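PDB 1QWK: aldo-keto reductase family 1 member C1 from Caenorhabditis elegans, which probably reduces aldehyde substrates with NADPH, as expected of an aldose reductase-like member of the aldo-keto reductase family. Local coordinates for residues L178-F182 with S227-D231; R297-D302 with F312-R316. One frame throughout, in Å; residues are numbered along the deposited sequence.

Contact 1 of 2, residues L178-F182 with S227-D231; sequences LHLYF and SDLQD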
loop_
_atom_site.group_PDB
_atom_site.type_symbol
_atom_site.label_atom_id
_atom_site.label_comp_id
_atom_site.label_asym_id
_atom_site.label_seq_id
_atom_site.Cartn_x
_atom_site.Cartn_y
_atom_site.Cartn_z
ATOM N N LEU A 178 1.521 -3.988 -7.249
ATOM C CA LEU A 178 0.776 -3.876 -8.491
ATOM C C LEU A 178 1.229 -2.654 -9.272
ATOM O O LEU A 178 1.170 -1.527 -8.785
ATOM C CB LEU A 178 -0.734 -3.793 -8.219
ATOM C CG LEU A 178 -1.675 -3.952 -9.424
ATOM C CD1 LEU A 178 -3.055 -4.374 -8.938
ATOM C CD2 LEU A 178 -1.751 -2.654 -10.229
ATOM N N HIS A 179 1.704 -2.896 -10.485
ATOM C CA HIS A 179 2.159 -1.834 -11.369
ATOM C C HIS A 179 2.107 -2.373 -12.791
ATOM O O HIS A 179 1.822 -3.551 -12.991
ATOM C CB HIS A 179 3.574 -1.353 -10.999
ATOM C CG HIS A 179 4.573 -2.453 -10.800
ATOM N ND1 HIS A 179 4.606 -3.230 -9.663
ATOM C CD2 HIS A 179 5.597 -2.880 -11.576
ATOM C CE1 HIS A 179 5.611 -4.085 -9.744
ATOM N NE2 HIS A 179 6.229 -3.892 -10.895
ATOM N N LEU A 180 2.356 -1.519 -13.777
ATOM C CA LEU A 180 2.277 -1.948 -15.171
ATOM C C LEU A 180 3.030 -3.231 -15.485
ATOM O O LEU A 180 2.508 -4.104 -16.184
ATOM C CB LEU A 180 2.767 -0.840 -16.102
ATOM C CG LEU A 180 2.628 -1.157 -17.600
ATOM C CD1 LEU A 180 1.170 -1.456 -17.938
ATOM C CD2 LEU A 180 3.136 0.028 -18.406
ATOM N N TYR A 181 4.249 -3.349 -14.968
ATOM C CA TYR A 181 5.060 -4.533 -15.217
ATOM C C TYR A 181 4.829 -5.693 -14.235
ATOM O O TYR A 181 5.695 -6.540 -14.042
ATOM C CB TYR A 181 6.541 -4.137 -15.290
ATOM C CG TYR A 181 6.938 -3.523 -16.628
ATOM C CD1 TYR A 181 5.972 -3.177 -17.581
ATOM C CD2 TYR A 181 8.281 -3.308 -16.948
ATOM C CE1 TYR A 181 6.335 -2.636 -18.817
ATOM C CE2 TYR A 181 8.654 -2.767 -18.182
ATOM C CZ TYR A 181 7.677 -2.437 -19.111
ATOM O OH TYR A 181 8.037 -1.922 -20.334
ATOM N N PHE A 182 3.645 -5.706 -13.623
ATOM C CA PHE A 182 3.196 -6.765 -12.708
ATOM C C PHE A 182 1.734 -6.416 -12.419
ATOM O O PHE A 182 1.366 -6.076 -11.284
ATOM C CB PHE A 182 4.006 -6.799 -11.407
ATOM C CG PHE A 182 3.803 -8.066 -10.620
ATOM C CD1 PHE A 182 4.105 -9.308 -11.186
ATOM C CD2 PHE A 182 3.265 -8.029 -9.338
ATOM C CE1 PHE A 182 3.871 -10.491 -10.484
ATOM C CE2 PHE A 182 3.027 -9.206 -8.625
ATOM C CZ PHE A 182 3.328 -10.445 -9.197
ATOM N N SER A 227 12.512 -0.314 -17.067
ATOM C CA SER A 227 11.491 -0.180 -16.037
ATOM C C SER A 227 10.159 0.284 -16.598
ATOM O O SER A 227 10.069 0.692 -17.757
ATOM C CB SER A 227 11.964 0.852 -15.027
ATOM O OG SER A 227 12.177 2.089 -15.692
ATOM N N ASP A 228 9.134 0.248 -15.749
ATOM C CA ASP A 228 7.786 0.681 -16.121
ATOM C C ASP A 228 7.826 2.135 -16.602
ATOM O O ASP A 228 7.163 2.501 -17.571
ATOM C CB ASP A 228 6.837 0.617 -14.909
ATOM C CG ASP A 228 6.924 -0.687 -14.139
ATOM O OD1 ASP A 228 8.044 -1.105 -13.768
ATOM O OD2 ASP A 228 5.856 -1.285 -13.879
ATOM N N LEU A 229 8.593 2.966 -15.902
ATOM C CA LEU A 229 8.706 4.384 -16.237
ATOM C C LEU A 229 9.328 4.668 -17.601
ATOM O O LEU A 229 9.141 5.752 -18.156
ATOM C CB LEU A 229 9.501 5.118 -15.153
ATOM C CG LEU A 229 8.768 5.335 -13.823
ATOM C CD1 LEU A 229 9.774 5.646 -12.722
ATOM C CD2 LEU A 229 7.760 6.472 -13.975
ATOM N N GLN A 230 10.065 3.704 -18.141
ATOM C CA GLN A 230 10.709 3.883 -19.438
ATOM C C GLN A 230 10.027 3.108 -20.556
ATOM O O GLN A 230 10.539 3.052 -21.676
ATOM C CB GLN A 230 12.182 3.471 -19.365
ATOM C CG GLN A 230 13.042 4.325 -18.445
ATOM C CD GLN A 230 13.022 5.793 -18.815
ATOM O OE1 GLN A 230 12.900 6.150 -19.986
ATOM N NE2 GLN A 230 13.163 6.655 -17.812
ATOM N N ASP A 231 8.880 2.505 -20.256
ATOM C CA ASP A 231 8.130 1.749 -21.260
ATOM C C ASP A 231 7.787 2.690 -22.412
ATOM O O ASP A 231 7.349 3.820 -22.187
ATOM C CB ASP A 231 6.839 1.192 -20.652
ATOM C CG ASP A 231 5.990 0.450 -21.666
ATOM O OD1 ASP A 231 6.205 -0.765 -21.857
ATOM O OD2 ASP A 231 5.118 1.090 -22.286
#

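Contact 2 of 2, residues R297-D302 with F312-R316; sequences RLFLQD and FAAER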
loop_
_atom_site.group_PDB
_atom_site.type_symbol
_atom_site.label_atom_id
_atom_site.label_comp_id
_atom_site.label_asym_id
_atom_site.label_seq_id
_atom_site.Cartn_x
_atom_site.Cartn_y
_atom_site.Cartn_z
ATOM N N ARG A 297 7.419 -10.157 -10.583
ATOM C CA ARG A 297 7.275 -9.725 -9.199
ATOM C C ARG A 297 8.601 -9.153 -8.690
ATOM O O ARG A 297 9.636 -9.816 -8.753
ATOM C CB ARG A 297 6.851 -10.916 -8.336
ATOM C CG ARG A 297 6.505 -10.565 -6.904
ATOM C CD ARG A 297 6.293 -11.821 -6.079
ATOM N NE ARG A 297 5.169 -12.638 -6.531
ATOM C CZ ARG A 297 3.889 -12.340 -6.330
ATOM N NH1 ARG A 297 3.552 -11.229 -5.688
ATOM N NH2 ARG A 297 2.937 -13.175 -6.735
ATOM N N LEU A 298 8.567 -7.921 -8.187
ATOM C CA LEU A 298 9.766 -7.257 -7.674
ATOM C C LEU A 298 9.996 -7.519 -6.192
ATOM O O LEU A 298 11.134 -7.547 -5.723
ATOM C CB LEU A 298 9.672 -5.744 -7.892
ATOM C CG LEU A 298 9.536 -5.243 -9.333
ATOM C CD1 LEU A 298 9.446 -3.721 -9.350
ATOM C CD2 LEU A 298 10.729 -5.719 -10.145
ATOM N N PHE A 299 8.908 -7.685 -5.455
ATOM C CA PHE A 299 8.986 -7.935 -4.020
ATOM C C PHE A 299 8.627 -9.384 -3.722
ATOM O O PHE A 299 7.460 -9.733 -3.543
ATOM C CB PHE A 299 8.045 -6.976 -3.295
ATOM C CG PHE A 299 8.472 -5.539 -3.386
ATOM C CD1 PHE A 299 9.317 -4.991 -2.429
ATOM C CD2 PHE A 299 8.061 -4.742 -4.448
ATOM C CE1 PHE A 299 9.748 -3.666 -2.523
ATOM C CE2 PHE A 299 8.485 -3.415 -4.554
ATOM C CZ PHE A 299 9.330 -2.878 -3.589
ATOM N N LEU A 300 9.653 -10.221 -3.659
ATOM C CA LEU A 300 9.481 -11.644 -3.422
ATOM C C LEU A 300 9.150 -12.033 -1.981
ATOM O O LEU A 300 8.688 -13.148 -1.742
ATOM C CB LEU A 300 10.749 -12.379 -3.867
ATOM C CG LEU A 300 11.242 -12.034 -5.277
ATOM C CD1 LEU A 300 12.533 -12.784 -5.564
ATOM C CD2 LEU A 300 10.176 -12.387 -6.296
ATOM N N GLN A 301 9.380 -11.129 -1.031
ATOM C CA GLN A 301 9.115 -11.417 0.378
ATOM C C GLN A 301 9.615 -12.840 0.666
ATOM O O GLN A 301 8.911 -13.640 1.293
ATOM C CB GLN A 301 7.606 -11.331 0.672
ATOM C CG GLN A 301 6.919 -10.074 0.138
ATOM C CD GLN A 301 7.415 -8.787 0.795
ATOM O OE1 GLN A 301 8.257 -8.816 1.695
ATOM N NE2 GLN A 301 6.887 -7.649 0.343
ATOM N N ASP A 302 10.833 -13.145 0.212
ATOM C CA ASP A 302 11.400 -14.490 0.359
ATOM C C ASP A 302 11.694 -15.004 1.763
ATOM O O ASP A 302 12.040 -16.174 1.927
ATOM C CB ASP A 302 12.643 -14.663 -0.531
ATOM C CG ASP A 302 13.753 -13.688 -0.206
ATOM O OD1 ASP A 302 13.877 -13.277 0.962
ATOM O OD2 ASP A 302 14.522 -13.350 -1.132
ATOM N N PHE A 312 3.528 -17.098 -1.832
ATOM C CA PHE A 312 4.140 -17.271 -3.151
ATOM C C PHE A 312 4.926 -18.582 -3.260
ATOM O O PHE A 312 5.822 -18.705 -4.095
ATOM C CB PHE A 312 5.078 -16.091 -3.454
ATOM C CG PHE A 312 4.518 -14.736 -3.074
ATOM C CD1 PHE A 312 3.180 -14.425 -3.294
ATOM C CD2 PHE A 312 5.349 -13.763 -2.516
ATOM C CE1 PHE A 312 2.670 -13.165 -2.966
ATOM C CE2 PHE A 312 4.852 -12.502 -2.186
ATOM C CZ PHE A 312 3.509 -12.203 -2.412
ATOM N N ALA A 313 4.571 -19.555 -2.425
ATOM C CA ALA A 313 5.246 -20.852 -2.408
ATOM C C ALA A 313 5.495 -21.455 -3.792
ATOM O O ALA A 313 6.559 -22.022 -4.048
ATOM C CB ALA A 313 4.458 -21.836 -1.549
ATOM N N ALA A 314 4.516 -21.326 -4.679
ATOM C CA ALA A 314 4.617 -21.879 -6.028
ATOM C C ALA A 314 5.678 -21.232 -6.909
ATOM O O ALA A 314 6.058 -21.794 -7.940
ATOM C CB ALA A 314 3.258 -21.803 -6.716
ATOM N N GLU A 315 6.159 -20.057 -6.510
ATOM C CA GLU A 315 7.170 -19.338 -7.286
ATOM C C GLU A 315 8.593 -19.545 -6.769
ATOM O O GLU A 315 9.551 -19.102 -7.400
ATOM C CB GLU A 315 6.858 -17.837 -7.286
ATOM C CG GLU A 315 5.426 -17.494 -7.650
ATOM C CD GLU A 315 5.154 -15.995 -7.635
ATOM O OE1 GLU A 315 3.969 -15.610 -7.609
ATOM O OE2 GLU A 315 6.120 -15.204 -7.659
ATOM N N ARG A 316 8.732 -20.212 -5.628
ATOM C CA ARG A 316 10.055 -20.442 -5.053
ATOM C C ARG A 316 10.849 -21.465 -5.859
ATOM O O ARG A 316 10.219 -22.350 -6.476
ATOM C CB ARG A 316 9.932 -20.932 -3.609
ATOM C CG ARG A 316 9.026 -20.085 -2.725
ATOM C CD ARG A 316 9.443 -18.622 -2.707
ATOM N NE ARG A 316 8.626 -17.865 -1.763
ATOM C CZ ARG A 316 8.697 -16.549 -1.592
ATOM N NH1 ARG A 316 9.549 -15.828 -2.308
ATOM N NH2 ARG A 316 7.921 -15.955 -0.692
#

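Contact 1 of 2, residues L178-F182 with S227-D231
Tyr181 holds its CG anti to its carbonyl carbon (chi1 -79°), and Asp231 holds its CG anti to its backbone N (chi1 177°); together these torsions bring the phenol of one to the carboxylate of the other. In this TIM barrel the tyrosine belongs to a type I beta turn, His179 to Phe182, which follows strand 173-177, whereas Asp231 is the N-cap of helix 232-241. Asp228, which opens the 3-10 segment 228-230, sets its CA over the phenol face, a CH-pi contact 4.1 Å from the Tyr181 centroid and only 10° off the ring normal. The Asp228 carboxylate then reaches back along the tyrosine, where Asp228 OD2 accepts a hydrogen bond from Tyr181 N at 2.8 Å, although the position of that oxygen is less certain. Leu180 packs its CD2 4.4 Å from Asp231 CG and also touches Leu249 and Tyr252 of helix 245-255. A phenylalanine in place of Tyr181 would probably leave Asp231 OD1 without its phenolic donor. The capping carboxylate illustrates divided labour: Asp231 OD2 accepts a hydrogen bond from Val234 N, while Asp231 OD1 accepts one from Tyr181 OH at 2.6 Å on its anti lone pair, in the plane of the ring.

Contact 2 of 2, residues R297-D302 with F312-R316
Arg297 reaches Phe312 and Glu315 together, a compact example of one guanidinium serving both a ring and a carboxylate. Its chain runs extended as far as CD and bends at chi3 (-63°), which lays the guanidinium over one face of the Phe312 ring. Arg297 CZ stands 3.8 Å from the Phe312 centroid, and the planes are 18° apart: a stacked cation-pi pair in which Arg297 NH1 lies over the face toward the rim, near Phe312 CZ and CE1. The edge of the guanidinium is turned to Glu315 in a side-on salt bridge, Arg297 NE giving its hydrogen to Glu315 OE2 at 3.0 Å and Arg297 NH2 to Glu315 OE1 at 2.8 Å. Both oxygens are met on the syn side, and the two bonds should fix the rotation of the arginine head on the ring. Farther along, the Leu300 carbonyl oxygen comes to the rim of the same ring, 3.5 Å from Phe312 CD2. Leu300 O also accepts Arg316 end-on, from NH1 at 2.9 Å and NH2 at 3.1 Å, the former approaching from above the carbonyl plane. Gln301 sets CG 3.9 Å from Phe312 CE2, against the ring edge, and its carbonyl oxygen accepts a weak bond from Arg316 NH2. Asp302 adds CA and CB beside Arg316 NH1. Arg316, the last modelled residue, has its stronger polar partner in Asp310, whose OD2 forms a salt bridge with Arg316 NE and whose OD1 accepts a hydrogen bond from Phe312 N. Both segments belong to the C-terminal tail that follows helix 283-289. Its first half is drawn to the barrel by Glu177 of strand 173-177, which accepts Leu298 N and Phe299 N, and by Tyr201 of strand 197-201, whose OH meets Gln301 NE2.

Contacts 1 and 2 follow each other along the chain, with their centres about 18 Å apart, yet they touch. Phe182 CD1 lies 3.5 Å from Arg297 N, the His179 ring packs on Leu298, and Tyr181 shares a backbone hydrogen bond with Gln296. The loop after strand 173-177 thus faces the 227-231 turn on one flank and the C-terminal tail on another. Only contact 2 approaches the predicted active site: the Gln301 side chain is about 6 Å from that of His114, a predicted substrate-binding residue, and about 8 Å from that of Tyr52, the predicted proton donor. This placement is consistent with a C-terminal loop bordering the substrate pocket, as in other aldo-keto reductases.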